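Local structure of double Glycine Motif Protease domain from AMS/PCAT Transporter (Lachnospiraceae bacterium C6A11, 6MPZ) at residues Ala68-Pro82 against Phe134-Arg146. The protein is the C39-family peptidase domain of a peptide transporter, which probably cleaves leader peptides after a double-glycine motif in connection with export of lantibiotic-type peptides. Numbering follows the deposited sequence.
Sequences ARNYGLEAKGYRYEP and FTGICLIFKPTDR. With 16P (3,6,9,12,15,18-hexaoxaicosane), chain I.
E74, K76 and Y78 pair with K142, I140 and C138 as antiparallel hydrogen-bonded pairs between strands 74-79 and 137-142. Each pair has two backbone bonds. The straightest runs from Y78 N to C138 O (2.9 Å, N-H...O angle 177°). A75, G77 and R79 face F141, L139 and I137 as non-hydrogen-bonded pairs. Beyond R79, Y80 N still bonds G136 O at 2.8 Å, where the segment 134-146 turns a corner.

On the face of A75, the F141 ring packs against two alanines. A75 CB touches its CD1 at 3.6 Å, and A68 CB meets the adjacent CE1 at the same distance. This ties helix 61-70, closed by a Schellman motif at G72, to the strand. Farther along, I137 CD1 lies over one face of the R79 guanidinium, while the ligand atom 16P O1 sits at its edge, 2.7 Å from NH1.

On the face of Y78, Y80 from just past the strand sets its OH over the centre of the Y78 ring. The C138 sulfur, anti to its own backbone N (chi1 175°), reaches the edge of the Y80 ring. I140 CG1 packs against Y78 CD1 at 4.0 Å. Near the C-terminus, E74 OE1 lies over one face of the R146 guanidinium, 3.3 Å from NH1. This pairs charges alone, and R146 is poorly ordered. E74 OE2 also forms a salt bridge with K76 NZ, its hydrogen bond weak, so one carboxylate serves both cations.

In this papain-like C39 fold, strand 74-79 borders the sheet and bonds the bound peptide through G77 and R79 N, consistent with leader-peptide recognition. Strand 137-142 is hydrogen-bonded on its other side to strand 93-97. F141 packs on V35 of helix 27-38, and L139 on helix 61-70.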
loop_
_atom_site.group_PDB
_atom_site.type_symbol
_atom_site.label_atom_id
_atom_site.label_comp_id
_atom_site.label_asym_id
_atom_site.label_seq_id
_atom_site.Cartn_x
_atom_site.Cartn_y
_atom_site.Cartn_z
ATOM N N ALA A 68 9.425 -4.639 2.996
ATOM C CA ALA A 68 8.535 -5.746 2.625
ATOM C C ALA A 68 9.341 -6.971 2.158
ATOM O O ALA A 68 9.009 -8.117 2.494
ATOM C CB ALA A 68 7.582 -5.292 1.539
ATOM N N ARG A 69 10.397 -6.712 1.393
ATOM C CA ARG A 69 11.272 -7.773 0.849
ATOM C C ARG A 69 12.022 -8.519 1.924
ATOM O O ARG A 69 12.141 -9.724 1.830
ATOM C CB ARG A 69 12.265 -7.218 -0.164
ATOM C CG ARG A 69 11.651 -6.895 -1.505
ATOM C CD ARG A 69 12.718 -6.411 -2.498
ATOM N NE ARG A 69 12.108 -5.661 -3.606
ATOM C CZ ARG A 69 12.332 -4.388 -3.928
ATOM N NH1 ARG A 69 13.193 -3.639 -3.263
ATOM N NH2 ARG A 69 11.691 -3.856 -4.966
ATOM N N ASN A 70 12.529 -7.814 2.935
ATOM C CA ASN A 70 13.186 -8.463 4.070
ATOM C C ASN A 70 12.217 -9.321 4.887
ATOM O O ASN A 70 12.634 -10.305 5.489
ATOM C CB ASN A 70 13.898 -7.452 4.979
ATOM C CG ASN A 70 15.214 -6.947 4.379
ATOM O OD1 ASN A 70 15.555 -5.779 4.532
ATOM N ND2 ASN A 70 15.964 -7.825 3.700
ATOM N N TYR A 71 10.929 -8.978 4.892
ATOM C CA TYR A 71 9.906 -9.824 5.538
ATOM C C TYR A 71 9.381 -10.966 4.657
ATOM O O TYR A 71 8.383 -11.591 5.004
ATOM C CB TYR A 71 8.713 -8.979 5.989
ATOM C CG TYR A 71 9.024 -7.839 6.929
ATOM C CD1 TYR A 71 9.889 -7.998 8.023
ATOM C CD2 TYR A 71 8.388 -6.597 6.758
ATOM C CE1 TYR A 71 10.142 -6.953 8.893
ATOM C CE2 TYR A 71 8.634 -5.536 7.619
ATOM C CZ TYR A 71 9.501 -5.714 8.686
ATOM O OH TYR A 71 9.702 -4.633 9.527
ATOM N N GLY A 72 10.015 -11.227 3.513
ATOM C CA GLY A 72 9.686 -12.410 2.695
ATOM C C GLY A 72 8.680 -12.212 1.567
ATOM O O GLY A 72 8.354 -13.159 0.865
ATOM N N LEU A 73 8.200 -10.985 1.374
ATOM C CA LEU A 73 7.321 -10.680 0.259
ATOM C C LEU A 73 8.113 -10.213 -0.950
ATOM O O LEU A 73 9.068 -9.453 -0.831
ATOM C CB LEU A 73 6.320 -9.583 0.666
ATOM C CG LEU A 73 5.338 -9.905 1.788
ATOM C CD1 LEU A 73 4.539 -8.660 2.121
ATOM C CD2 LEU A 73 4.420 -11.023 1.358
ATOM N N GLU A 74 7.704 -10.659 -2.125
ATOM C CA GLU A 74 8.179 -10.051 -3.346
ATOM C C GLU A 74 7.407 -8.731 -3.477
ATOM O O GLU A 74 6.194 -8.682 -3.218
ATOM C CB GLU A 74 7.919 -10.955 -4.536
ATOM C CG GLU A 74 8.706 -10.545 -5.749
ATOM C CD GLU A 74 7.970 -10.782 -7.047
ATOM O OE1 GLU A 74 7.507 -11.921 -7.284
ATOM O OE2 GLU A 74 7.859 -9.806 -7.814
ATOM N N ALA A 75 8.107 -7.664 -3.840
ATOM C CA ALA A 75 7.550 -6.331 -3.893
ATOM C C ALA A 75 8.064 -5.503 -5.097
ATOM O O ALA A 75 9.285 -5.317 -5.254
ATOM C CB ALA A 75 7.888 -5.616 -2.589
ATOM N N LYS A 76 7.125 -4.924 -5.854
ATOM C CA LYS A 76 7.433 -4.108 -7.018
ATOM C C LYS A 76 6.619 -2.819 -7.026
ATOM O O LYS A 76 5.485 -2.804 -6.596
ATOM C CB LYS A 76 7.151 -4.906 -8.281
ATOM C CG LYS A 76 8.197 -5.997 -8.530
ATOM C CD LYS A 76 8.075 -6.649 -9.899
ATOM C CE LYS A 76 6.956 -7.688 -9.993
ATOM N NZ LYS A 76 7.296 -8.906 -10.810
ATOM N N GLY A 77 7.229 -1.743 -7.503
ATOM C CA GLY A 77 6.578 -0.429 -7.659
ATOM C C GLY A 77 6.203 -0.117 -9.113
ATOM O O GLY A 77 7.046 -0.135 -10.005
ATOM N N TYR A 78 4.943 0.238 -9.334
ATOM C CA TYR A 78 4.457 0.596 -10.641
ATOM C C TYR A 78 3.867 1.984 -10.626
ATOM O O TYR A 78 3.336 2.431 -9.622
ATOM C CB TYR A 78 3.339 -0.346 -11.052
ATOM C CG TYR A 78 3.759 -1.747 -11.417
ATOM C CD1 TYR A 78 3.838 -2.719 -10.472
ATOM C CD2 TYR A 78 4.018 -2.091 -12.725
ATOM C CE1 TYR A 78 4.182 -4.014 -10.804
ATOM C CE2 TYR A 78 4.355 -3.387 -13.075
ATOM C CZ TYR A 78 4.429 -4.335 -12.096
ATOM O OH TYR A 78 4.778 -5.612 -12.423
ATOM N N ARG A 79 3.971 2.649 -11.771
ATOM C CA ARG A 79 3.145 3.779 -12.106
ATOM C C ARG A 79 2.036 3.253 -13.044
ATOM O O ARG A 79 2.325 2.634 -14.077
ATOM C CB ARG A 79 3.951 4.832 -12.804
ATOM C CG ARG A 79 3.147 5.995 -13.322
ATOM C CD ARG A 79 4.096 7.103 -13.747
ATOM N NE ARG A 79 3.575 8.313 -13.173
ATOM C CZ ARG A 79 4.104 9.027 -12.196
ATOM N NH1 ARG A 79 5.300 8.771 -11.682
ATOM N NH2 ARG A 79 3.416 10.104 -11.797
ATOM N N TYR A 80 0.787 3.495 -12.632
ATOM C CA TYR A 80 -0.414 3.035 -13.307
ATOM C C TYR A 80 -1.323 4.242 -13.390
ATOM O O TYR A 80 -1.435 4.975 -12.447
ATOM C CB TYR A 80 -1.166 2.033 -12.465
ATOM C CG TYR A 80 -0.642 0.617 -12.402
ATOM C CD1 TYR A 80 -0.089 -0.001 -13.491
ATOM C CD2 TYR A 80 -0.782 -0.126 -11.231
ATOM C CE1 TYR A 80 0.357 -1.334 -13.422
ATOM C CE2 TYR A 80 -0.327 -1.457 -11.149
ATOM C CZ TYR A 80 0.225 -2.039 -12.243
ATOM O OH TYR A 80 0.653 -3.319 -12.145
ATOM N N GLU A 81 -1.984 4.417 -14.511
ATOM C CA GLU A 81 -3.182 5.267 -14.552
ATOM C C GLU A 81 -4.317 4.510 -13.857
ATOM O O GLU A 81 -4.270 3.263 -13.744
ATOM C CB GLU A 81 -3.519 5.644 -15.995
ATOM C CG GLU A 81 -3.711 4.507 -16.955
ATOM C CD GLU A 81 -3.312 4.858 -18.346
ATOM O OE1 GLU A 81 -3.406 6.077 -18.723
ATOM O OE2 GLU A 81 -2.882 3.870 -18.990
ATOM N N PRO A 82 -5.319 5.255 -13.344
ATOM C CA PRO A 82 -6.448 4.670 -12.645
ATOM C C PRO A 82 -7.081 3.471 -13.350
ATOM O O PRO A 82 -7.301 2.471 -12.691
ATOM C CB PRO A 82 -7.436 5.836 -12.552
ATOM C CG PRO A 82 -6.622 7.044 -12.550
ATOM C CD PRO A 82 -5.423 6.726 -13.408
ATOM N N PHE A 134 -5.763 9.131 -6.092
ATOM C CA PHE A 134 -4.658 8.235 -6.461
ATOM C C PHE A 134 -3.657 8.976 -7.394
ATOM O O PHE A 134 -4.029 9.455 -8.447
ATOM C CB PHE A 134 -5.231 7.021 -7.126
ATOM C CG PHE A 134 -4.222 6.083 -7.716
ATOM C CD1 PHE A 134 -3.242 5.531 -6.931
ATOM C CD2 PHE A 134 -4.278 5.744 -9.057
ATOM C CE1 PHE A 134 -2.318 4.647 -7.476
ATOM C CE2 PHE A 134 -3.357 4.848 -9.605
ATOM C CZ PHE A 134 -2.366 4.309 -8.810
ATOM N N THR A 135 -2.394 9.054 -6.989
ATOM C CA THR A 135 -1.373 9.806 -7.750
ATOM C C THR A 135 -0.728 9.022 -8.862
ATOM O O THR A 135 0.034 9.580 -9.649
ATOM C CB THR A 135 -0.176 10.226 -6.855
ATOM O OG1 THR A 135 0.610 9.067 -6.512
ATOM C CG2 THR A 135 -0.638 10.919 -5.639
ATOM N N GLY A 136 -0.928 7.714 -8.863
ATOM C CA GLY A 136 -0.380 6.869 -9.885
ATOM C C GLY A 136 0.586 5.833 -9.399
ATOM O O GLY A 136 0.804 4.846 -10.135
ATOM N N ILE A 137 1.164 6.009 -8.198
ATOM C CA ILE A 137 2.189 5.068 -7.686
ATOM C C ILE A 137 1.531 3.953 -6.816
ATOM O O ILE A 137 0.805 4.245 -5.882
ATOM C CB ILE A 137 3.284 5.779 -6.840
ATOM C CG1 ILE A 137 3.915 6.978 -7.593
ATOM C CG2 ILE A 137 4.368 4.788 -6.453
ATOM C CD1 ILE A 137 4.585 6.663 -8.930
ATOM N N CYS A 138 1.885 2.693 -7.100
ATOM C CA CYS A 138 1.232 1.544 -6.573
ATOM C C CYS A 138 2.286 0.527 -6.232
ATOM O O CYS A 138 3.087 0.181 -7.084
ATOM C CB CYS A 138 0.295 0.928 -7.623
ATOM S SG CYS A 138 -0.494 -0.630 -7.115
ATOM N N LEU A 139 2.265 0.036 -5.002
ATOM C CA LEU A 139 3.210 -0.977 -4.593
ATOM C C LEU A 139 2.421 -2.266 -4.523
ATOM O O LEU A 139 1.423 -2.313 -3.855
ATOM C CB LEU A 139 3.850 -0.614 -3.241
ATOM C CG LEU A 139 4.338 0.859 -3.095
ATOM C CD1 LEU A 139 4.798 1.175 -1.672
ATOM C CD2 LEU A 139 5.387 1.228 -4.137
ATOM N N ILE A 140 2.941 -3.294 -5.201
ATOM C CA ILE A 140 2.282 -4.524 -5.530
ATOM C C ILE A 140 3.110 -5.627 -4.880
ATOM O O ILE A 140 4.346 -5.607 -4.958
ATOM C CB ILE A 140 2.216 -4.668 -7.074
ATOM C CG1 ILE A 140 1.209 -3.659 -7.669
ATOM C CG2 ILE A 140 1.916 -6.110 -7.514
ATOM C CD1 ILE A 140 -0.234 -4.112 -7.565
ATOM N N PHE A 141 2.436 -6.546 -4.183
ATOM C CA PHE A 141 3.116 -7.540 -3.358
ATOM C C PHE A 141 2.636 -8.922 -3.706
ATOM O O PHE A 141 1.489 -9.105 -4.107
ATOM C CB PHE A 141 2.887 -7.289 -1.859
ATOM C CG PHE A 141 3.280 -5.907 -1.407
ATOM C CD1 PHE A 141 4.595 -5.618 -1.072
ATOM C CD2 PHE A 141 2.339 -4.890 -1.314
ATOM C CE1 PHE A 141 4.951 -4.350 -0.680
ATOM C CE2 PHE A 141 2.715 -3.638 -0.913
ATOM C CZ PHE A 141 4.001 -3.366 -0.590
ATOM N N LYS A 142 3.526 -9.889 -3.530
ATOM C CA LYS A 142 3.265 -11.281 -3.845
ATOM C C LYS A 142 4.098 -12.082 -2.825
ATOM O O LYS A 142 5.211 -11.662 -2.474
ATOM C CB LYS A 142 3.698 -11.555 -5.303
ATOM C CG LYS A 142 4.005 -12.980 -5.737
ATOM C CD LYS A 142 3.345 -13.438 -7.051
ATOM C CE LYS A 142 1.961 -13.999 -6.729
ATOM N NZ LYS A 142 1.199 -14.586 -7.868
ATOM N N PRO A 143 3.567 -13.216 -2.330
ATOM C CA PRO A 143 4.366 -14.077 -1.463
ATOM C C PRO A 143 5.555 -14.773 -2.144
ATOM O O PRO A 143 5.633 -14.834 -3.369
ATOM C CB PRO A 143 3.367 -15.125 -0.944
ATOM C CG PRO A 143 2.175 -14.979 -1.750
ATOM C CD PRO A 143 2.164 -13.630 -2.345
ATOM N N THR A 144 6.383 -15.413 -1.319
ATOM C CA THR A 144 7.860 -15.431 -1.405
ATOM C C THR A 144 8.504 -16.167 -2.582
ATOM O O THR A 144 9.031 -15.515 -3.467
ATOM C CB THR A 144 8.509 -15.978 -0.092
ATOM O OG1 THR A 144 8.856 -17.355 -0.241
ATOM C CG2 THR A 144 7.610 -15.838 1.178
ATOM N N ASP A 145 8.454 -17.505 -2.572
ATOM C CA ASP A 145 9.223 -18.369 -3.501
ATOM C C ASP A 145 9.037 -18.019 -4.984
ATOM O O ASP A 145 9.939 -18.237 -5.797
ATOM C CB ASP A 145 8.901 -19.857 -3.269
ATOM C CG ASP A 145 7.449 -20.204 -3.578
ATOM O OD1 ASP A 145 7.027 -20.060 -4.745
ATOM O OD2 ASP A 145 6.725 -20.625 -2.652
ATOM N N ARG A 146 7.852 -17.518 -5.327
ATOM C CA ARG A 146 7.612 -16.865 -6.610
ATOM C C ARG A 146 6.787 -15.605 -6.334
ATOM O O ARG A 146 7.301 -14.619 -5.795
ATOM C CB ARG A 146 6.903 -17.821 -7.587
ATOM C CG ARG A 146 7.110 -17.492 -9.065
ATOM C CD ARG A 146 6.272 -16.296 -9.520
ATOM N NE ARG A 146 7.048 -15.317 -10.296
ATOM C CZ ARG A 146 6.816 -13.997 -10.364
ATOM N NH1 ARG A 146 5.819 -13.420 -9.688
ATOM N NH2 ARG A 146 7.607 -13.235 -11.121
HETATM C C1 16P I . 6.951 10.274 -9.117
HETATM C C2 16P I . 8.052 9.556 -9.923
HETATM O O1 16P I . 7.813 9.647 -11.351
HETATM C C3 16P I . 8.673 8.909 -12.228
HETATM C C4 16P I . 8.080 9.001 -13.648
HETATM O O2 16P I . 8.438 7.833 -14.427
HETATM C C5 16P I . 7.463 6.815 -14.228
HETATM C C6 16P I . 7.602 5.485 -14.969
HETATM O O3 16P I . 6.473 5.494 -15.877
HETATM C C7 16P I . 5.946 4.251 -16.266
HETATM C C8 16P I . 4.932 4.433 -17.382
HETATM O O4 16P I . 4.032 5.565 -17.097
HETATM C C9 16P I . 2.659 5.249 -16.919
HETATM C C10 16P I . 1.722 6.321 -17.439
HETATM O O5 16P I . 1.361 5.940 -18.785
HETATM C C11 16P I . 0.359 6.758 -19.415
HETATM C C12 16P I . 0.848 7.339 -20.757
HETATM O O6 16P I . 0.189 8.583 -21.110
HETATM C C13 16P I . 0.868 9.816 -20.795
HETATM C C14 16P I . 0.014 11.049 -21.055
#